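PDB 4LXR: protein toll from Drosophila melanogaster, which binds the cleaved, activated form of the cytokine Spätzle at the cell surface and thereby switches on Toll signalling in dorsal-ventral patterning and antifungal defence. Local coordinates for residues D324-T329 with N348-H353; L418-I423 with N452-S457; H647-T652 with S669-G674. One frame throughout, in Å; residues are numbered along the deposited sequence.

Contact 1. Residues D324-T329 with N348-H353; sequences DNLLKT and NNRLTH
CB of Thr-329 lies over one face of the His-353 imidazole, 4.1 Å from its centroid and 28° off the normal, a CH-pi contact. The threonine hydroxyl stands anti to the backbone N (chi1 -168°), which brings OG1 of Thr-329 to 2.7 Å from the carbonyl O of His-353, donating from above the carbonyl plane. Towards the start of the segments, side chains run alongside one another instead. Leu-326 and Arg-350 point the same way, with CD2 of Leu-326 over one face of the guanidinium, 3.9 Å from NH1 of Arg-350. Successive leucine-rich repeats, the eighth and ninth, stack here as turns of a solenoid, and CB of Leu-327 packs 3.9 Å from CD2 of Leu-351. Asn-349 lies beside Leu-327, its ND2 donating to the carbonyls of Leu-322 and Leu-346; its OD1 faces the N of Leu-327, but crowding in the model makes that bond less sure. Asp-324 and Asn-348 form a further side-by-side pair, carboxylate and amide planes 17° apart. A water joins them, donating to OD2 of Asp-324 and accepting from ND2 of Asn-348, each at 2.8 Å.

Contact 2. Residues L418-I423 with N452-S457; sequences LDHNDI and NLRNNS. With NAG (2-acetamido-2-deoxy-beta-D-glucopyranose), chain E; NAG (2-acetamido-2-deoxy-beta-D-glucopyranose), chain F; NAG (2-acetamido-2-deoxy-beta-D-glucopyranose), chain M.
The asparagines that line the inside of a leucine-rich-repeat solenoid meet the neighbouring turn where the side chain of Asn-456 in the thirteenth repeat reaches Leu-418 and Ile-423 of the twelfth. Its amide serves both turns. ND2 of Asn-456 donates to O of Leu-418 at 3.0 Å and also to O of Leu-453 in its own repeat, while OD1 of Asn-456 accepts the N-H of Ile-423 at 3.0 Å. The equivalent Asn-421 sends its ND2 to the same O of Leu-418, and the two amides reach that oxygen from opposite faces of its carbonyl plane. Backbone bonds, such as N of His-420 to O of Arg-454 at 2.8 Å, hold the turns together, and CB of Leu-418 packs 3.9 Å from CD2 of Leu-453.

At the surface, Asn-455 carries an N-linked N-acetylglucosamine. Its CG stands anti to the backbone N (chi1 -171°), bringing the glycosylated ND2 of Asn-455 to the edge of the His-420 ring, where it donates to ND1 of His-420 at 2.8 Å. The bond lies in the ring plane, although ring and amide are 81° apart. CE1 of His-420 also approaches O7 of this sugar at 3.2 Å. Elsewhere Arg-454 forms a salt bridge with Asp-476, and a water links OD2 of Asp-419 to ND2 of Asn-452, while OD1 of Asp-419 is hydrogen-bonded to Ser-395. Because ND1 of His-420 accepts the remaining N-H of the glycosylated amide, the histidine is probably neutral, with its proton on NE2, and the bond is likely to restrain rotation at the root of the glycan.

Contact 3. Residues H647-T652 with S669-G674; sequences HLENNT and SLHLAG
His-647 and His-671 form an offset stack, their ring centroids 3.9 Å apart and their planes only 7° from parallel. CE1 of His-647 sits over the centre of the His-671 ring, whereas CD2 of His-671 falls near the rim of the other imidazole. Glu-649 lies alongside His-671, and OE1 of Glu-649 comes within 3.3 Å of CB of His-671. Its chain, bent at chi2 (91°), presents that same oxygen to His-647: ND1 of His-647 donates to the syn lone pair of OE1 of Glu-649 at 2.7 Å, within the ring plane.

A second shell fixes these groups. NE2 of His-647 is hydrogen-bonded to Glu-645, and OE2 of Glu-649 to His-624, while the ring of His-691 meets that of His-671. The two histidines belong to adjacent parallel strands of the sixteenth and seventeenth leucine-rich repeats, where N of Leu-648 bonds to O of His-671 at 3.0 Å. Beyond the strand, a type II turn from Leu-648 to Asn-651 places N of Asn-650 2.8 Å from O of Ala-673. Gly-674 packs against this turn; a CB there would collide with ND2 of Asn-650. In the buried interior CD1 of Leu-648 packs 3.9 Å from CD2 of Leu-672.

An alanine at His-647 would probably leave OE1 of Glu-649 and the Glu-645 carboxylate without their shared mate and open a gap over the His-671 ring. With a carboxylate at each ring nitrogen, His-647 is likely to favour the protonated, positively charged form, which would offset the two acidic side chains.

Overall arrangement
Followed from the N terminus, the three contacts occur in series, none enclosing or crossing another. Contact 1 closes the single turn between repeats 8 and 9, with strand 343-345 in the intervening chain. Contact 2 does the same for repeats 12 and 13 across a longer excursion that includes helix 429-433; its centre lies about 20 Å from that of contact 1 in the same run of parallel strands. The chain then passes through the first C-terminal cap and a new N-terminal cap before contact 3 closes the short loop between repeats 16 and 17, its centre about 56 Å from that of contact 2. Turn-to-turn stacking thus recurs in both leucine-rich-repeat modules of the extracellular region.

Contact 1. Residues D324-T329 with N348-H353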
loop_
_atom_site.group_PDB
_atom_site.type_symbol
_atom_site.label_atom_id
_atom_site.label_comp_id
_atom_site.label_asym_id
_atom_site.label_seq_id
_atom_site.Cartn_x
_atom_site.Cartn_y
_atom_site.Cartn_z
ATOM N N ASP A 324 -5.673 -8.971 18.402
ATOM C CA ASP A 324 -6.460 -10.117 17.966
ATOM C C ASP A 324 -6.983 -10.970 19.107
ATOM O O ASP A 324 -6.954 -12.201 19.040
ATOM C CB ASP A 324 -5.694 -10.973 16.949
ATOM C CG ASP A 324 -5.321 -10.195 15.708
ATOM O OD1 ASP A 324 -6.166 -10.071 14.786
ATOM O OD2 ASP A 324 -4.181 -9.704 15.657
ATOM N N ASN A 325 -7.463 -10.315 20.155
ATOM C CA ASN A 325 -8.186 -11.030 21.197
ATOM C C ASN A 325 -9.629 -10.591 21.143
ATOM O O ASN A 325 -10.053 -10.069 20.116
ATOM C CB ASN A 325 -7.532 -10.815 22.558
ATOM C CG ASN A 325 -6.183 -11.497 22.642
ATOM O OD1 ASN A 325 -6.114 -12.721 22.676
ATOM N ND2 ASN A 325 -5.111 -10.717 22.638
ATOM N N LEU A 326 -10.380 -10.802 22.222
ATOM C CA LEU A 326 -11.793 -10.417 22.266
ATOM C C LEU A 326 -12.068 -9.395 23.372
ATOM O O LEU A 326 -13.166 -9.357 23.925
ATOM C CB LEU A 326 -12.674 -11.663 22.473
ATOM C CG LEU A 326 -12.568 -12.728 21.369
ATOM C CD1 LEU A 326 -13.316 -14.014 21.749
ATOM C CD2 LEU A 326 -13.085 -12.168 20.038
ATOM N N LEU A 327 -11.076 -8.564 23.681
ATOM C CA LEU A 327 -11.150 -7.663 24.829
ATOM C C LEU A 327 -12.202 -6.570 24.623
ATOM O O LEU A 327 -12.208 -5.915 23.580
ATOM C CB LEU A 327 -9.760 -7.056 25.094
ATOM C CG LEU A 327 -8.645 -8.063 25.429
ATOM C CD1 LEU A 327 -7.249 -7.466 25.286
ATOM C CD2 LEU A 327 -8.815 -8.637 26.824
ATOM N N LYS A 328 -13.102 -6.397 25.595
ATOM C CA LYS A 328 -14.115 -5.329 25.539
ATOM C C LYS A 328 -13.646 -4.063 26.244
ATOM O O LYS A 328 -14.056 -2.955 25.876
ATOM C CB LYS A 328 -15.445 -5.765 26.144
ATOM C CG LYS A 328 -16.186 -6.837 25.366
ATOM C CD LYS A 328 -17.456 -7.273 26.103
ATOM C CE LYS A 328 -18.119 -8.446 25.396
ATOM N NZ LYS A 328 -18.079 -8.291 23.908
ATOM N N THR A 329 -12.809 -4.239 27.265
ATOM C CA THR A 329 -12.132 -3.135 27.944
ATOM C C THR A 329 -10.898 -3.667 28.682
ATOM O O THR A 329 -10.567 -4.853 28.585
ATOM C CB THR A 329 -13.075 -2.398 28.938
ATOM O OG1 THR A 329 -12.479 -1.161 29.370
ATOM C CG2 THR A 329 -13.392 -3.284 30.142
ATOM N N ASN A 348 -7.486 -5.030 16.645
ATOM C CA ASN A 348 -8.384 -6.173 16.444
ATOM C C ASN A 348 -8.937 -6.814 17.700
ATOM O O ASN A 348 -8.874 -8.029 17.867
ATOM C CB ASN A 348 -7.747 -7.248 15.548
ATOM C CG ASN A 348 -7.604 -6.792 14.117
ATOM O OD1 ASN A 348 -8.598 -6.664 13.404
ATOM N ND2 ASN A 348 -6.358 -6.531 13.683
ATOM N N ASN A 349 -9.491 -5.998 18.586
ATOM C CA ASN A 349 -10.228 -6.532 19.718
ATOM C C ASN A 349 -11.682 -6.110 19.598
ATOM O O ASN A 349 -12.190 -5.982 18.489
ATOM C CB ASN A 349 -9.595 -6.076 21.027
ATOM C CG ASN A 349 -8.423 -6.950 21.431
ATOM O OD1 ASN A 349 -8.619 -8.036 21.978
ATOM N ND2 ASN A 349 -7.201 -6.482 21.178
ATOM N N ARG A 350 -12.356 -5.902 20.722
ATOM C CA ARG A 350 -13.736 -5.429 20.701
ATOM C C ARG A 350 -13.882 -4.287 21.699
ATOM O O ARG A 350 -14.905 -4.183 22.363
ATOM C CB ARG A 350 -14.709 -6.534 21.120
ATOM C CG ARG A 350 -14.600 -7.850 20.372
ATOM C CD ARG A 350 -15.130 -7.770 18.950
ATOM N NE ARG A 350 -15.251 -9.106 18.358
ATOM C CZ ARG A 350 -14.580 -9.521 17.286
ATOM N NH1 ARG A 350 -14.752 -10.756 16.828
ATOM N NH2 ARG A 350 -13.746 -8.701 16.663
ATOM N N LEU A 351 -12.849 -3.460 21.833
ATOM C CA LEU A 351 -12.849 -2.423 22.856
ATOM C C LEU A 351 -13.946 -1.380 22.613
ATOM O O LEU A 351 -14.005 -0.769 21.539
ATOM C CB LEU A 351 -11.470 -1.755 22.921
ATOM C CG LEU A 351 -10.296 -2.706 23.220
ATOM C CD1 LEU A 351 -8.942 -2.061 22.958
ATOM C CD2 LEU A 351 -10.363 -3.237 24.651
ATOM N N THR A 352 -14.822 -1.196 23.601
ATOM C CA THR A 352 -15.828 -0.141 23.542
ATOM C C THR A 352 -15.372 1.093 24.314
ATOM O O THR A 352 -15.789 2.202 24.008
ATOM C CB THR A 352 -17.179 -0.589 24.099
ATOM O OG1 THR A 352 -16.985 -1.151 25.402
ATOM C CG2 THR A 352 -17.850 -1.606 23.160
ATOM N N HIS A 353 -14.500 0.897 25.297
ATOM C CA HIS A 353 -13.964 2.018 26.060
ATOM C C HIS A 353 -12.682 1.661 26.817
ATOM O O HIS A 353 -12.459 0.511 27.188
ATOM C CB HIS A 353 -15.009 2.550 27.041
ATOM C CG HIS A 353 -15.470 1.531 28.034
ATOM N ND1 HIS A 353 -14.806 1.296 29.219
ATOM C CD2 HIS A 353 -16.523 0.679 28.015
ATOM C CE1 HIS A 353 -15.434 0.346 29.890
ATOM N NE2 HIS A 353 -16.480 -0.043 29.182
HETATM O O HOH W 1 -3.879 -7.081 14.739
HETATM O O HOH W 2 -17.501 -5.115 22.632
#

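Contact 2. Residues L418-I423 with N452-S457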
loop_
_atom_site.group_PDB
_atom_site.type_symbol
_atom_site.label_atom_id
_atom_site.label_comp_id
_atom_site.label_asym_id
_atom_site.label_seq_id
_atom_site.Cartn_x
_atom_site.Cartn_y
_atom_site.Cartn_z
ATOM N N LEU A 418 -6.697 8.252 11.842
ATOM C CA LEU A 418 -8.068 8.179 12.301
ATOM C C LEU A 418 -8.981 7.761 11.164
ATOM O O LEU A 418 -10.179 8.042 11.194
ATOM C CB LEU A 418 -8.523 9.527 12.883
ATOM C CG LEU A 418 -7.776 9.965 14.148
ATOM C CD1 LEU A 418 -8.252 11.325 14.613
ATOM C CD2 LEU A 418 -7.905 8.922 15.279
ATOM N N ASP A 419 -8.423 7.071 10.171
ATOM C CA ASP A 419 -9.202 6.690 8.991
ATOM C C ASP A 419 -10.318 5.666 9.289
ATOM O O ASP A 419 -10.147 4.803 10.133
ATOM C CB ASP A 419 -8.276 6.157 7.891
ATOM C CG ASP A 419 -7.216 5.195 8.432
ATOM O OD1 ASP A 419 -6.617 5.496 9.478
ATOM O OD2 ASP A 419 -6.979 4.132 7.820
ATOM N N HIS A 420 -11.440 5.771 8.569
ATOM C CA HIS A 420 -12.561 4.826 8.666
ATOM C C HIS A 420 -13.252 4.918 10.030
ATOM O O HIS A 420 -13.362 3.944 10.765
ATOM C CB HIS A 420 -12.113 3.378 8.371
ATOM C CG HIS A 420 -11.235 3.246 7.162
ATOM N ND1 HIS A 420 -11.672 3.538 5.887
ATOM C CD2 HIS A 420 -9.946 2.854 7.037
ATOM C CE1 HIS A 420 -10.690 3.335 5.028
ATOM N NE2 HIS A 420 -9.633 2.911 5.699
ATOM N N ASN A 421 -13.695 6.114 10.365
ATOM C CA ASN A 421 -14.423 6.343 11.596
ATOM C C ASN A 421 -15.673 7.158 11.274
ATOM O O ASN A 421 -16.061 7.246 10.106
ATOM C CB ASN A 421 -13.513 7.029 12.623
ATOM C CG ASN A 421 -12.650 6.032 13.377
ATOM O OD1 ASN A 421 -13.170 5.257 14.178
ATOM N ND2 ASN A 421 -11.335 6.032 13.119
ATOM N N ASP A 422 -16.309 7.742 12.287
ATOM C CA ASP A 422 -17.517 8.542 12.063
ATOM C C ASP A 422 -17.282 9.978 12.491
ATOM O O ASP A 422 -18.154 10.609 13.085
ATOM C CB ASP A 422 -18.701 7.975 12.843
ATOM C CG ASP A 422 -19.296 6.751 12.190
ATOM O OD1 ASP A 422 -19.683 6.837 11.007
ATOM O OD2 ASP A 422 -19.375 5.701 12.860
ATOM N N ILE A 423 -16.091 10.486 12.205
ATOM C CA ILE A 423 -15.695 11.805 12.671
ATOM C C ILE A 423 -16.213 12.926 11.783
ATOM O O ILE A 423 -15.883 12.992 10.597
ATOM C CB ILE A 423 -14.169 11.911 12.763
ATOM C CG1 ILE A 423 -13.630 10.811 13.683
ATOM C CG2 ILE A 423 -13.768 13.285 13.246
ATOM C CD1 ILE A 423 -12.156 10.535 13.504
ATOM N N ASN A 452 -4.145 11.406 8.831
ATOM C CA ASN A 452 -4.983 10.586 7.977
ATOM C C ASN A 452 -6.411 10.540 8.503
ATOM O O ASN A 452 -6.679 9.900 9.524
ATOM C CB ASN A 452 -4.378 9.189 7.879
ATOM C CG ASN A 452 -5.181 8.259 7.007
ATOM O OD1 ASN A 452 -6.162 8.658 6.382
ATOM N ND2 ASN A 452 -4.760 6.995 6.956
ATOM N N LEU A 453 -7.308 11.234 7.798
ATOM C CA LEU A 453 -8.716 11.326 8.159
ATOM C C LEU A 453 -9.604 10.746 7.070
ATOM O O LEU A 453 -10.782 11.080 6.961
ATOM C CB LEU A 453 -9.119 12.781 8.392
ATOM C CG LEU A 453 -8.512 13.438 9.618
ATOM C CD1 LEU A 453 -8.774 14.934 9.546
ATOM C CD2 LEU A 453 -9.118 12.824 10.875
ATOM N N ARG A 454 -9.018 9.880 6.264
ATOM C CA ARG A 454 -9.716 9.210 5.183
ATOM C C ARG A 454 -11.006 8.535 5.658
ATOM O O ARG A 454 -11.006 7.860 6.695
ATOM C CB ARG A 454 -8.751 8.182 4.628
ATOM C CG ARG A 454 -9.318 7.083 3.792
ATOM C CD ARG A 454 -8.142 6.272 3.253
ATOM N NE ARG A 454 -8.326 5.890 1.866
ATOM C CZ ARG A 454 -7.650 6.398 0.847
ATOM N NH1 ARG A 454 -6.713 7.319 1.039
ATOM N NH2 ARG A 454 -7.915 5.974 -0.370
ATOM N N ASN A 455 -12.104 8.751 4.929
ATOM C CA ASN A 455 -13.344 8.000 5.130
ATOM C C ASN A 455 -14.004 8.301 6.486
ATOM O O ASN A 455 -14.324 7.401 7.277
ATOM C CB ASN A 455 -13.081 6.494 4.940
ATOM C CG ASN A 455 -14.358 5.657 4.913
ATOM O OD1 ASN A 455 -15.464 6.178 4.788
ATOM N ND2 ASN A 455 -14.192 4.345 5.016
ATOM N N ASN A 456 -14.162 9.590 6.748
ATOM C CA ASN A 456 -14.943 10.106 7.861
ATOM C C ASN A 456 -16.053 10.998 7.303
ATOM O O ASN A 456 -16.544 10.745 6.207
ATOM C CB ASN A 456 -14.022 10.852 8.828
ATOM C CG ASN A 456 -13.223 9.897 9.714
ATOM O OD1 ASN A 456 -13.757 9.367 10.673
ATOM N ND2 ASN A 456 -11.948 9.673 9.388
ATOM N N SER A 457 -16.443 12.039 8.030
ATOM C CA SER A 457 -17.480 12.962 7.548
ATOM C C SER A 457 -17.057 14.417 7.652
ATOM O O SER A 457 -17.852 15.279 7.997
ATOM C CB SER A 457 -18.784 12.759 8.309
ATOM O OG SER A 457 -19.333 11.500 7.992
HETATM C C1 NAG E . -15.419 3.603 5.146
HETATM C C2 NAG E . -15.093 2.434 4.198
HETATM C C3 NAG E . -16.126 1.317 4.349
HETATM C C4 NAG E . -16.285 0.914 5.811
HETATM C C5 NAG E . -16.616 2.154 6.635
HETATM C C6 NAG E . -16.777 1.873 8.111
HETATM C C7 NAG E . -13.884 3.084 2.154
HETATM C C8 NAG E . -14.018 3.537 0.731
HETATM N N2 NAG E . -15.031 2.878 2.814
HETATM O O3 NAG E . -15.713 0.213 3.553
HETATM O O4 NAG E . -17.355 -0.013 5.953
HETATM O O5 NAG E . -15.555 3.109 6.498
HETATM O O6 NAG E . -15.573 1.374 8.678
HETATM O O7 NAG E . -12.789 2.914 2.682
HETATM C C1 NAG F . -5.769 9.590 -3.069
HETATM C C2 NAG F . -4.546 9.080 -3.848
HETATM C C3 NAG F . -4.980 8.274 -5.080
HETATM C C4 NAG F . -6.053 7.247 -4.731
HETATM C C5 NAG F . -7.165 7.921 -3.938
HETATM C C6 NAG F . -8.257 6.972 -3.502
HETATM C C7 NAG F . -2.392 10.264 -3.969
HETATM C C8 NAG F . -1.808 9.106 -3.219
HETATM N N2 NAG F . -3.698 10.188 -4.244
HETATM O O3 NAG F . -3.838 7.626 -5.626
HETATM O O4 NAG F . -6.671 6.743 -5.913
HETATM O O5 NAG F . -6.615 8.508 -2.756
HETATM O O6 NAG F . -7.759 6.001 -2.593
HETATM O O7 NAG F . -1.712 11.222 -4.320
HETATM C C1 NAG M . -21.588 12.585 4.241
HETATM C C2 NAG M . -22.392 11.267 4.164
HETATM C C3 NAG M . -23.036 10.911 5.515
HETATM C C4 NAG M . -23.731 12.107 6.166
HETATM C C5 NAG M . -22.909 13.385 6.015
HETATM C C6 NAG M . -22.739 14.143 7.310
HETATM C C7 NAG M . -23.450 10.411 2.119
HETATM C C8 NAG M . -24.538 10.610 1.105
HETATM N N2 NAG M . -23.394 11.313 3.104
HETATM O O3 NAG M . -22.075 10.338 6.397
HETATM O O4 NAG M . -25.030 12.293 5.614
HETATM O O5 NAG M . -21.596 13.054 5.560
HETATM O O6 NAG M . -22.271 15.462 7.074
HETATM O O7 NAG M . -22.658 9.475 2.049
HETATM O O HOH W 3 -5.907 4.639 5.189
HETATM O O HOH W 4 -20.380 9.032 10.234
#

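Contact 3. Residues H647-T652 with S669-G674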
loop_
_atom_site.group_PDB
_atom_site.type_symbol
_atom_site.label_atom_id
_atom_site.label_comp_id
_atom_site.label_asym_id
_atom_site.label_seq_id
_atom_site.Cartn_x
_atom_site.Cartn_y
_atom_site.Cartn_z
ATOM N N HIS A 647 -31.119 34.975 -30.451
ATOM C CA HIS A 647 -31.288 33.967 -31.482
ATOM C C HIS A 647 -32.762 33.732 -31.803
ATOM O O HIS A 647 -33.516 33.170 -30.999
ATOM C CB HIS A 647 -30.577 32.667 -31.073
ATOM C CG HIS A 647 -29.085 32.734 -31.218
ATOM N ND1 HIS A 647 -28.435 32.408 -32.390
ATOM C CD2 HIS A 647 -28.122 33.114 -30.349
ATOM C CE1 HIS A 647 -27.135 32.569 -32.230
ATOM N NE2 HIS A 647 -26.918 32.992 -30.997
ATOM N N LEU A 648 -33.160 34.192 -32.988
ATOM C CA LEU A 648 -34.546 34.129 -33.422
ATOM C C LEU A 648 -34.647 33.476 -34.797
ATOM O O LEU A 648 -35.616 33.686 -35.527
ATOM C CB LEU A 648 -35.165 35.526 -33.420
ATOM C CG LEU A 648 -35.306 36.204 -32.049
ATOM C CD1 LEU A 648 -35.746 37.655 -32.166
ATOM C CD2 LEU A 648 -36.284 35.432 -31.173
ATOM N N GLU A 649 -33.638 32.676 -35.136
ATOM C CA GLU A 649 -33.587 31.959 -36.413
ATOM C C GLU A 649 -34.835 31.156 -36.762
ATOM O O GLU A 649 -35.455 30.515 -35.899
ATOM C CB GLU A 649 -32.381 31.016 -36.478
ATOM C CG GLU A 649 -31.032 31.697 -36.468
ATOM C CD GLU A 649 -30.472 31.862 -35.067
ATOM O OE1 GLU A 649 -29.228 31.913 -34.934
ATOM O OE2 GLU A 649 -31.277 31.928 -34.101
ATOM N N ASN A 650 -35.174 31.186 -38.048
ATOM C CA ASN A 650 -36.280 30.405 -38.605
ATOM C C ASN A 650 -37.620 30.563 -37.887
ATOM O O ASN A 650 -38.357 29.601 -37.707
ATOM C CB ASN A 650 -35.885 28.926 -38.756
ATOM C CG ASN A 650 -34.675 28.732 -39.687
ATOM O OD1 ASN A 650 -33.770 27.939 -39.400
ATOM N ND2 ASN A 650 -34.658 29.463 -40.805
ATOM N N ASN A 651 -37.927 31.785 -37.471
ATOM C CA ASN A 651 -39.276 32.119 -37.019
ATOM C C ASN A 651 -40.048 32.794 -38.169
ATOM O O ASN A 651 -39.716 32.571 -39.336
ATOM C CB ASN A 651 -39.214 32.993 -35.763
ATOM C CG ASN A 651 -38.936 32.180 -34.498
ATOM O OD1 ASN A 651 -39.860 31.774 -33.798
ATOM N ND2 ASN A 651 -37.662 31.941 -34.205
ATOM N N THR A 652 -41.074 33.593 -37.869
ATOM C CA THR A 652 -41.678 34.427 -38.918
ATOM C C THR A 652 -41.863 35.883 -38.486
ATOM O O THR A 652 -42.974 36.422 -38.551
ATOM C CB THR A 652 -43.024 33.872 -39.449
ATOM O OG1 THR A 652 -43.968 33.759 -38.377
ATOM C CG2 THR A 652 -42.828 32.519 -40.118
ATOM N N SER A 669 -25.925 41.127 -30.565
ATOM C CA SER A 669 -25.910 40.214 -31.696
ATOM C C SER A 669 -27.338 39.833 -32.046
ATOM O O SER A 669 -28.045 39.239 -31.220
ATOM C CB SER A 669 -25.128 38.951 -31.333
ATOM O OG SER A 669 -24.343 38.505 -32.412
ATOM N N LEU A 670 -27.769 40.190 -33.253
ATOM C CA LEU A 670 -29.086 39.817 -33.746
ATOM C C LEU A 670 -28.946 38.728 -34.795
ATOM O O LEU A 670 -28.356 38.948 -35.850
ATOM C CB LEU A 670 -29.806 41.014 -34.360
ATOM C CG LEU A 670 -30.493 41.988 -33.411
ATOM C CD1 LEU A 670 -30.988 43.242 -34.151
ATOM C CD2 LEU A 670 -31.640 41.278 -32.686
ATOM N N HIS A 671 -29.490 37.555 -34.495
ATOM C CA HIS A 671 -29.434 36.414 -35.397
ATOM C C HIS A 671 -30.844 36.146 -35.882
ATOM O O HIS A 671 -31.632 35.464 -35.209
ATOM C CB HIS A 671 -28.859 35.193 -34.674
ATOM C CG HIS A 671 -27.546 35.461 -34.006
ATOM N ND1 HIS A 671 -26.334 35.212 -34.618
ATOM C CD2 HIS A 671 -27.255 35.995 -32.796
ATOM C CE1 HIS A 671 -25.354 35.561 -33.802
ATOM N NE2 HIS A 671 -25.886 36.039 -32.691
ATOM N N LEU A 672 -31.161 36.707 -37.047
ATOM C CA LEU A 672 -32.528 36.740 -37.529
ATOM C C LEU A 672 -32.717 35.987 -38.841
ATOM O O LEU A 672 -33.707 36.198 -39.528
ATOM C CB LEU A 672 -32.965 38.199 -37.705
ATOM C CG LEU A 672 -32.698 39.092 -36.490
ATOM C CD1 LEU A 672 -32.936 40.557 -36.825
ATOM C CD2 LEU A 672 -33.575 38.645 -35.303
ATOM N N ALA A 673 -31.779 35.118 -39.198
ATOM C CA ALA A 673 -31.909 34.394 -40.458
ATOM C C ALA A 673 -33.208 33.603 -40.508
ATOM O O ALA A 673 -33.559 32.910 -39.550
ATOM C CB ALA A 673 -30.711 33.471 -40.683
ATOM N N GLY A 674 -33.930 33.725 -41.616
ATOM C CA GLY A 674 -35.100 32.897 -41.853
ATOM C C GLY A 674 -36.386 33.449 -41.276
ATOM O O GLY A 674 -37.213 32.701 -40.774
#